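Local coordinates for protein CurH (Lyngbya majuscula, PDB 3KG7) that probably catalyses the dehydration of a beta-hydroxyacyl intermediate, as the dehydratase domain of the CurH module in the curacin polyketide synthase, at residues Met57-Val62 / Lys232-Ser237; Lys189-Gln194 / His201-Asp206. All blocks are in the same frame, centred on the assembly; numbering follows the deposited sequence.

In the fold
CurH dehydratase has a double hotdog fold, and the two contacts lie at the helices of its two halves. Contact 1 sets helix 52-62 against the end of strand 225-236, while contact 2 packs the loop 189-194 on the start of helix 202-207. Their centres are about 16 Å apart, yet they meet directly: Met234 SE of contact 1 lies 3.6 Å from Ile205 CD1 of contact 2. Along the chain, contact 2 is nested inside the loop that contact 1 closes. The HPVLID sequence of contact 2 fits the motif that carries the active-site aspartate in related dehydratases, so contact 2 probably lies close to the catalytic centre.

Contact 1: Met57-Val62 / Lys232-Ser237; sequences MTLAAV and KEMTLS
This is a buried, wholly apolar contact between the last turns of helix 52-62, in the first hotdog, and the end of strand 225-236, in the second. A single leucine carries the helix side. Leu59 points its side chain at the strand, and its CD1 methyl meets two residues there: Met234 SE at 4.1 Å and Leu236 CD2 at 4.4 Å. These two lie two positions apart on the strand and both turn toward the helix, while Thr235 between them points away. Met234, present as selenomethionine, sends its side chain across that of Leu59 at about a right angle. Its chain bends at chi2 (-92°) and again at chi3, and SE rather than the terminal CE comes closest to the leucine. No hydrogen bond links the two segments, whose nearest CA atoms, those of Leu59 and Leu236, are 8.3 Å apart. The joint is modest, burying 112 Å² in all. Strand 66-73, which follows helix 52-62, pairs with the same strand through Met234 with Val68 and Leu236 with Ala66, and Leu59 also packs on Ala66 and Val68. On the strand's other flank runs 274-286, where Met234 touches Ile278 and Leu236 touches Phe275.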
HETATM    1  N   MSE C  57      10.490 -12.734  -8.067  1.00 85.02           N
HETATM    2  CA  MSE C  57       9.323 -11.931  -7.681  1.00 90.33           C
HETATM    3  C   MSE C  57       9.162 -10.695  -8.561  1.00 85.86           C
HETATM    4  O   MSE C  57       8.064 -10.375  -9.018  1.00 83.15           O
HETATM    5  CB  MSE C  57       9.412 -11.517  -6.217  1.00 90.32           C
HETATM    6  CG  MSE C  57       9.247 -12.668  -5.263  1.00 96.32           C
HETATM    7 SE   MSE C  57       9.409 -12.078  -3.421  1.00102.53          SE
HETATM    8  CE  MSE C  57       7.617 -11.379  -3.125  1.00100.12           C
ATOM      9  N   THR C  58      10.276 -10.013  -8.797  1.00 83.73           N
ATOM     10  CA  THR C  58      10.280  -8.804  -9.595  1.00 82.00           C
ATOM     11  C   THR C  58       9.861  -9.122 -11.025  1.00 82.85           C
ATOM     12  O   THR C  58       9.032  -8.402 -11.619  1.00 82.10           O
ATOM     13  CB  THR C  58      11.653  -8.113  -9.569  1.00 81.74           C
ATOM     14  OG1 THR C  58      11.994  -7.775  -8.216  1.00 81.29           O
ATOM     15  CG2 THR C  58      11.622  -6.840 -10.405  1.00 81.79           C
ATOM     16  N   LEU C  59      10.420 -10.207 -11.565  1.00 80.69           N
ATOM     17  CA  LEU C  59      10.052 -10.671 -12.891  1.00 79.97           C
ATOM     18  C   LEU C  59       8.572 -11.018 -12.953  1.00 79.66           C
ATOM     19  O   LEU C  59       7.932 -10.788 -13.972  1.00 79.43           O
ATOM     20  CB  LEU C  59      10.901 -11.862 -13.316  1.00 77.82           C
ATOM     21  CG  LEU C  59      12.398 -11.666 -13.509  1.00 75.91           C
ATOM     22  CD1 LEU C  59      13.078 -13.021 -13.459  1.00 75.76           C
ATOM     23  CD2 LEU C  59      12.693 -10.959 -14.822  1.00 74.09           C
ATOM     24  N   ALA C  60       8.028 -11.538 -11.856  1.00 77.69           N
ATOM     25  CA  ALA C  60       6.601 -11.826 -11.791  1.00 77.05           C
ATOM     26  C   ALA C  60       5.763 -10.551 -11.753  1.00 78.54           C
ATOM     27  O   ALA C  60       4.643 -10.532 -12.268  1.00 80.09           O
ATOM     28  CB  ALA C  60       6.280 -12.723 -10.610  1.00 75.17           C
ATOM     29  N   ALA C  61       6.311  -9.480 -11.177  1.00 78.27           N
ATOM     30  CA  ALA C  61       5.592  -8.210 -11.084  1.00 77.57           C
ATOM     31  C   ALA C  61       5.521  -7.449 -12.415  1.00 78.22           C
ATOM     32  O   ALA C  61       4.479  -6.885 -12.774  1.00 78.50           O
ATOM     33  CB  ALA C  61       6.196  -7.334 -10.007  1.00 75.90           C
ATOM     34  N   VAL C  62       6.625  -7.437 -13.147  1.00 78.20           N
ATOM     35  CA  VAL C  62       6.714  -6.640 -14.375  1.00 77.51           C
ATOM     36  C   VAL C  62       6.439  -7.451 -15.642  1.00 78.26           C
ATOM     37  O   VAL C  62       6.125  -6.869 -16.683  1.00 78.73           O
ATOM     38  CB  VAL C  62       8.099  -5.942 -14.529  1.00 75.95           C
ATOM     39  CG1 VAL C  62       8.441  -5.136 -13.281  1.00 76.00           C
ATOM     40  CG2 VAL C  62       9.200  -6.961 -14.835  1.00 73.58           C
ATOM     41  N   LYS C 232      25.056  -8.722 -11.342  1.00 79.65           N
ATOM     42  CA  LYS C 232      25.158  -7.586 -12.250  1.00 80.76           C
ATOM     43  C   LYS C 232      23.887  -7.433 -13.080  1.00 80.18           C
ATOM     44  O   LYS C 232      23.245  -6.390 -13.037  1.00 79.43           O
ATOM     45  CB  LYS C 232      26.391  -7.732 -13.146  1.00 82.41           C
ATOM     46  CG  LYS C 232      26.479  -6.735 -14.304  1.00 85.45           C
ATOM     47  CD  LYS C 232      27.049  -5.380 -13.888  1.00 86.55           C
ATOM     48  CE  LYS C 232      27.012  -4.412 -15.061  1.00 86.71           C
ATOM     49  NZ  LYS C 232      27.875  -3.229 -14.824  1.00 88.58           N
ATOM     50  N   GLU C 233      23.525  -8.482 -13.814  1.00 80.99           N
ATOM     51  CA  GLU C 233      22.347  -8.453 -14.679  1.00 84.71           C
ATOM     52  C   GLU C 233      21.686  -9.821 -14.748  1.00 84.96           C
ATOM     53  O   GLU C 233      22.357 -10.855 -14.669  1.00 83.95           O
ATOM     54  CB  GLU C 233      22.707  -7.939 -16.088  1.00 87.26           C
ATOM     55  CG  GLU C 233      21.577  -8.034 -17.124  1.00 90.06           C
ATOM     56  CD  GLU C 233      21.346  -6.734 -17.899  1.00 92.93           C
ATOM     57  OE1 GLU C 233      21.652  -5.648 -17.356  1.00 95.18           O
ATOM     58  OE2 GLU C 233      20.834  -6.791 -19.043  1.00 92.82           O
HETATM   59  N   MSE C 234      20.365  -9.813 -14.878  1.00 85.81           N
HETATM   60  CA  MSE C 234      19.599 -11.025 -15.113  1.00 88.09           C
HETATM   61  C   MSE C 234      18.517 -10.715 -16.142  1.00 84.86           C
HETATM   62  O   MSE C 234      17.705  -9.810 -15.955  1.00 84.21           O
HETATM   63  CB  MSE C 234      18.995 -11.558 -13.809  1.00 96.49           C
HETATM   64  CG  MSE C 234      18.798 -13.071 -13.781  1.00102.11           C
HETATM   65 SE   MSE C 234      17.035 -13.662 -14.385  1.00112.97          SE
HETATM   66  CE  MSE C 234      17.452 -15.402 -15.171  1.00103.90           C
ATOM     67  N   THR C 235      18.534 -11.445 -17.249  1.00 82.13           N
ATOM     68  CA  THR C 235      17.522 -11.263 -18.286  1.00 80.55           C
ATOM     69  C   THR C 235      16.742 -12.543 -18.482  1.00 79.79           C
ATOM     70  O   THR C 235      17.285 -13.640 -18.330  1.00 80.45           O
ATOM     71  CB  THR C 235      18.133 -10.896 -19.640  1.00 80.00           C
ATOM     72  OG1 THR C 235      18.877 -12.014 -20.146  1.00 80.02           O
ATOM     73  CG2 THR C 235      19.034  -9.674 -19.510  1.00 80.45           C
ATOM     74  N   LEU C 236      15.471 -12.399 -18.829  1.00 78.07           N
ATOM     75  CA  LEU C 236      14.650 -13.540 -19.186  1.00 77.84           C
ATOM     76  C   LEU C 236      13.674 -13.131 -20.287  1.00 78.73           C
ATOM     77  O   LEU C 236      12.946 -12.143 -20.138  1.00 79.81           O
ATOM     78  CB  LEU C 236      13.919 -14.079 -17.954  1.00 77.57           C
ATOM     79  CG  LEU C 236      13.067 -15.330 -18.175  1.00 77.02           C
ATOM     80  CD1 LEU C 236      13.929 -16.519 -18.614  1.00 75.71           C
ATOM     81  CD2 LEU C 236      12.261 -15.655 -16.932  1.00 75.35           C
ATOM     82  N   SER C 237      13.673 -13.880 -21.390  1.00 78.17           N
ATOM     83  CA  SER C 237      12.862 -13.532 -22.563  1.00 79.24           C
ATOM     84  C   SER C 237      11.443 -14.070 -22.471  1.00 80.14           C
ATOM     85  O   SER C 237      10.506 -13.415 -22.923  1.00 80.59           O
ATOM     86  CB  SER C 237      13.495 -14.039 -23.856  1.00 78.82           C
ATOM     87  OG  SER C 237      14.851 -13.664 -23.938  1.00 83.73           O
TER

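Contact 2: Lys189-Gln194 / His201-Asp206; sequences KALAFQ and HPVLID
The His201 imidazole has Pro202 CD over one face, 3.2 Å above the ring plane and shifted toward the rim, and Val203 CA at its edge, in plane. Leu191 approaches the ring obliquely from the neighbouring loop, its CD2 methyl 3.9 Å from His201 ND1. The same methyl reaches Val203, tip to tip with that side chain: CD2 of Leu191 is 3.7 Å from Val203 CB, butting against the branch carbon on the side away from CA, with both valine methyls close by. Leu191 gets there with CG anti to the backbone N (chi1 -161°), which carries the isobutyl group straight across to the helix start. The ring is held by more than packing. His201 occupies the N-cap position of helix 202-207, and its ND1 accepts from Val203 N at 3.0 Å, with an N-H...acceptor angle of 159° and the donor tilted 26° from the ring plane. That bond occupies an amide of the first helical turn and helps fix the ring's rotation. Replacing His201 with an alanine would probably leave Val203 N without its capping acceptor and Leu191 without the ring beside its methyl. On the loop side, Gln194 N bonds back to Leu191 O at 2.8 Å, closing a turn that begins at the leucine. Trp37 packs on Leu191 and meets the His201 ring edge-to-face, and within the double hotdog fold helix 52-62 adjoins helix 202-207, with Ser53 and Ala56 against Pro202 and Val52 against Ile205.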
ATOM      1  N   LYS C 189       8.761 -32.579  -8.441  1.00 81.95           N
ATOM      2  CA  LYS C 189       7.421 -33.145  -8.287  1.00 82.71           C
ATOM      3  C   LYS C 189       6.700 -32.596  -7.047  1.00 81.84           C
ATOM      4  O   LYS C 189       5.499 -32.320  -7.093  1.00 81.33           O
ATOM      5  CB  LYS C 189       7.502 -34.671  -8.239  1.00 84.09           C
ATOM      6  CG  LYS C 189       6.164 -35.380  -8.088  1.00 86.60           C
ATOM      7  CD  LYS C 189       6.347 -36.737  -7.421  1.00 88.43           C
ATOM      8  CE  LYS C 189       5.022 -37.327  -6.995  1.00 88.57           C
ATOM      9  NZ  LYS C 189       5.226 -38.396  -5.992  1.00 88.92           N
ATOM     10  N   ALA C 190       7.448 -32.425  -5.959  1.00 80.44           N
ATOM     11  CA  ALA C 190       6.913 -31.886  -4.713  1.00 80.74           C
ATOM     12  C   ALA C 190       6.506 -30.416  -4.829  1.00 80.31           C
ATOM     13  O   ALA C 190       5.627 -29.949  -4.111  1.00 80.64           O
ATOM     14  CB  ALA C 190       7.922 -32.071  -3.590  1.00 81.51           C
ATOM     15  N   LEU C 191       7.137 -29.702  -5.754  1.00 80.93           N
ATOM     16  CA  LEU C 191       6.910 -28.270  -5.934  1.00 80.35           C
ATOM     17  C   LEU C 191       5.777 -27.942  -6.907  1.00 81.11           C
ATOM     18  O   LEU C 191       5.118 -26.918  -6.761  1.00 81.94           O
ATOM     19  CB  LEU C 191       8.210 -27.599  -6.388  1.00 79.63           C
ATOM     20  CG  LEU C 191       8.342 -26.083  -6.222  1.00 79.61           C
ATOM     21  CD1 LEU C 191       8.491 -25.689  -4.757  1.00 77.07           C
ATOM     22  CD2 LEU C 191       9.521 -25.584  -7.041  1.00 78.84           C
ATOM     23  N   ALA C 192       5.556 -28.820  -7.885  1.00 81.92           N
ATOM     24  CA  ALA C 192       4.572 -28.615  -8.968  1.00 82.47           C
ATOM     25  C   ALA C 192       3.273 -27.866  -8.609  1.00 82.92           C
ATOM     26  O   ALA C 192       2.853 -26.987  -9.354  1.00 83.99           O
ATOM     27  CB  ALA C 192       4.249 -29.947  -9.660  1.00 81.38           C
ATOM     28  N   PHE C 193       2.653 -28.205  -7.476  1.00 83.50           N
ATOM     29  CA  PHE C 193       1.373 -27.611  -7.056  1.00 84.99           C
ATOM     30  C   PHE C 193       1.465 -26.125  -6.736  1.00 85.63           C
ATOM     31  O   PHE C 193       0.471 -25.398  -6.807  1.00 86.12           O
ATOM     32  CB  PHE C 193       0.825 -28.335  -5.821  1.00 86.47           C
ATOM     33  CG  PHE C 193      -0.417 -27.699  -5.223  1.00 86.92           C
ATOM     34  CD1 PHE C 193      -1.686 -28.153  -5.574  1.00 86.82           C
ATOM     35  CD2 PHE C 193      -0.316 -26.657  -4.295  1.00 87.33           C
ATOM     36  CE1 PHE C 193      -2.838 -27.582  -5.014  1.00 86.97           C
ATOM     37  CE2 PHE C 193      -1.463 -26.070  -3.738  1.00 88.26           C
ATOM     38  CZ  PHE C 193      -2.727 -26.542  -4.091  1.00 87.03           C
ATOM     39  N   GLN C 194       2.654 -25.684  -6.355  1.00 86.02           N
ATOM     40  CA  GLN C 194       2.851 -24.318  -5.864  1.00 87.25           C
ATOM     41  C   GLN C 194       3.051 -23.291  -6.973  1.00 88.54           C
ATOM     42  O   GLN C 194       3.007 -22.084  -6.720  1.00 89.33           O
ATOM     43  CB  GLN C 194       4.044 -24.256  -4.901  1.00 86.69           C
ATOM     44  CG  GLN C 194       3.981 -25.284  -3.773  1.00 88.59           C
ATOM     45  CD  GLN C 194       4.849 -24.912  -2.589  1.00 88.96           C
ATOM     46  OE1 GLN C 194       4.627 -23.888  -1.943  1.00 91.42           O
ATOM     47  NE2 GLN C 194       5.836 -25.751  -2.288  1.00 88.34           N
ATOM     48  N   HIS C 201       9.986 -19.634 -11.038  1.00 77.81           N
ATOM     49  CA  HIS C 201       9.891 -19.769  -9.600  1.00 77.19           C
ATOM     50  C   HIS C 201      11.265 -19.618  -8.969  1.00 78.46           C
ATOM     51  O   HIS C 201      12.256 -20.078  -9.546  1.00 80.58           O
ATOM     52  CB  HIS C 201       9.311 -21.127  -9.224  1.00 77.06           C
ATOM     53  CG  HIS C 201       8.938 -21.232  -7.777  1.00 77.23           C
ATOM     54  ND1 HIS C 201       9.819 -21.678  -6.811  1.00 74.35           N
ATOM     55  CD2 HIS C 201       7.792 -20.914  -7.127  1.00 74.11           C
ATOM     56  CE1 HIS C 201       9.224 -21.644  -5.632  1.00 75.24           C
ATOM     57  NE2 HIS C 201       7.995 -21.183  -5.795  1.00 73.35           N
ATOM     58  N   PRO C 202      11.331 -18.987  -7.776  1.00 76.80           N
ATOM     59  CA  PRO C 202      12.560 -18.894  -6.989  1.00 76.89           C
ATOM     60  C   PRO C 202      13.434 -20.150  -7.039  1.00 78.80           C
ATOM     61  O   PRO C 202      14.624 -20.056  -7.330  1.00 81.34           O
ATOM     62  CB  PRO C 202      12.033 -18.690  -5.576  1.00 76.00           C
ATOM     63  CG  PRO C 202      10.789 -17.884  -5.766  1.00 74.55           C
ATOM     64  CD  PRO C 202      10.210 -18.306  -7.099  1.00 75.54           C
ATOM     65  N   VAL C 203      12.847 -21.315  -6.779  1.00 78.66           N
ATOM     66  CA  VAL C 203      13.593 -22.579  -6.801  1.00 77.16           C
ATOM     67  C   VAL C 203      14.283 -22.832  -8.145  1.00 79.30           C
ATOM     68  O   VAL C 203      15.472 -23.155  -8.193  1.00 82.49           O
ATOM     69  CB  VAL C 203      12.691 -23.755  -6.420  1.00 76.13           C
ATOM     70  CG1 VAL C 203      13.359 -25.088  -6.714  1.00 75.02           C
ATOM     71  CG2 VAL C 203      12.295 -23.644  -4.946  1.00 76.07           C
ATOM     72  N   LEU C 204      13.544 -22.657  -9.234  1.00 79.97           N
ATOM     73  CA  LEU C 204      14.083 -22.882 -10.571  1.00 80.65           C
ATOM     74  C   LEU C 204      15.234 -21.941 -10.902  1.00 81.64           C
ATOM     75  O   LEU C 204      16.222 -22.363 -11.510  1.00 82.05           O
ATOM     76  CB  LEU C 204      12.982 -22.742 -11.617  1.00 81.85           C
ATOM     77  CG  LEU C 204      11.849 -23.765 -11.570  1.00 82.36           C
ATOM     78  CD1 LEU C 204      10.650 -23.243 -12.384  1.00 84.34           C
ATOM     79  CD2 LEU C 204      12.321 -25.116 -12.076  1.00 80.79           C
ATOM     80  N   ILE C 205      15.110 -20.669 -10.526  1.00 81.76           N
ATOM     81  CA  ILE C 205      16.216 -19.742 -10.768  1.00 82.42           C
ATOM     82  C   ILE C 205      17.374 -20.061  -9.826  1.00 83.79           C
ATOM     83  O   ILE C 205      18.538 -19.925 -10.207  1.00 86.54           O
ATOM     84  CB  ILE C 205      15.804 -18.222 -10.804  1.00 82.62           C
ATOM     85  CG1 ILE C 205      16.975 -17.366 -11.320  1.00 82.61           C
ATOM     86  CG2 ILE C 205      15.266 -17.731  -9.457  1.00 82.67           C
ATOM     87  CD1 ILE C 205      16.631 -15.903 -11.583  1.00 84.34           C
ATOM     88  N   ASP C 206      17.066 -20.547  -8.626  1.00 83.64           N
ATOM     89  CA  ASP C 206      18.140 -20.947  -7.726  1.00 82.94           C
ATOM     90  C   ASP C 206      18.924 -22.122  -8.258  1.00 82.53           C
ATOM     91  O   ASP C 206      20.140 -22.155  -8.129  1.00 86.24           O
ATOM     92  CB  ASP C 206      17.671 -21.276  -6.320  1.00 84.35           C
ATOM     93  CG  ASP C 206      18.836 -21.410  -5.377  1.00 87.41           C
ATOM     94  OD1 ASP C 206      19.552 -20.397  -5.210  1.00 88.36           O
ATOM     95  OD2 ASP C 206      19.074 -22.524  -4.853  1.00 89.66           O
TER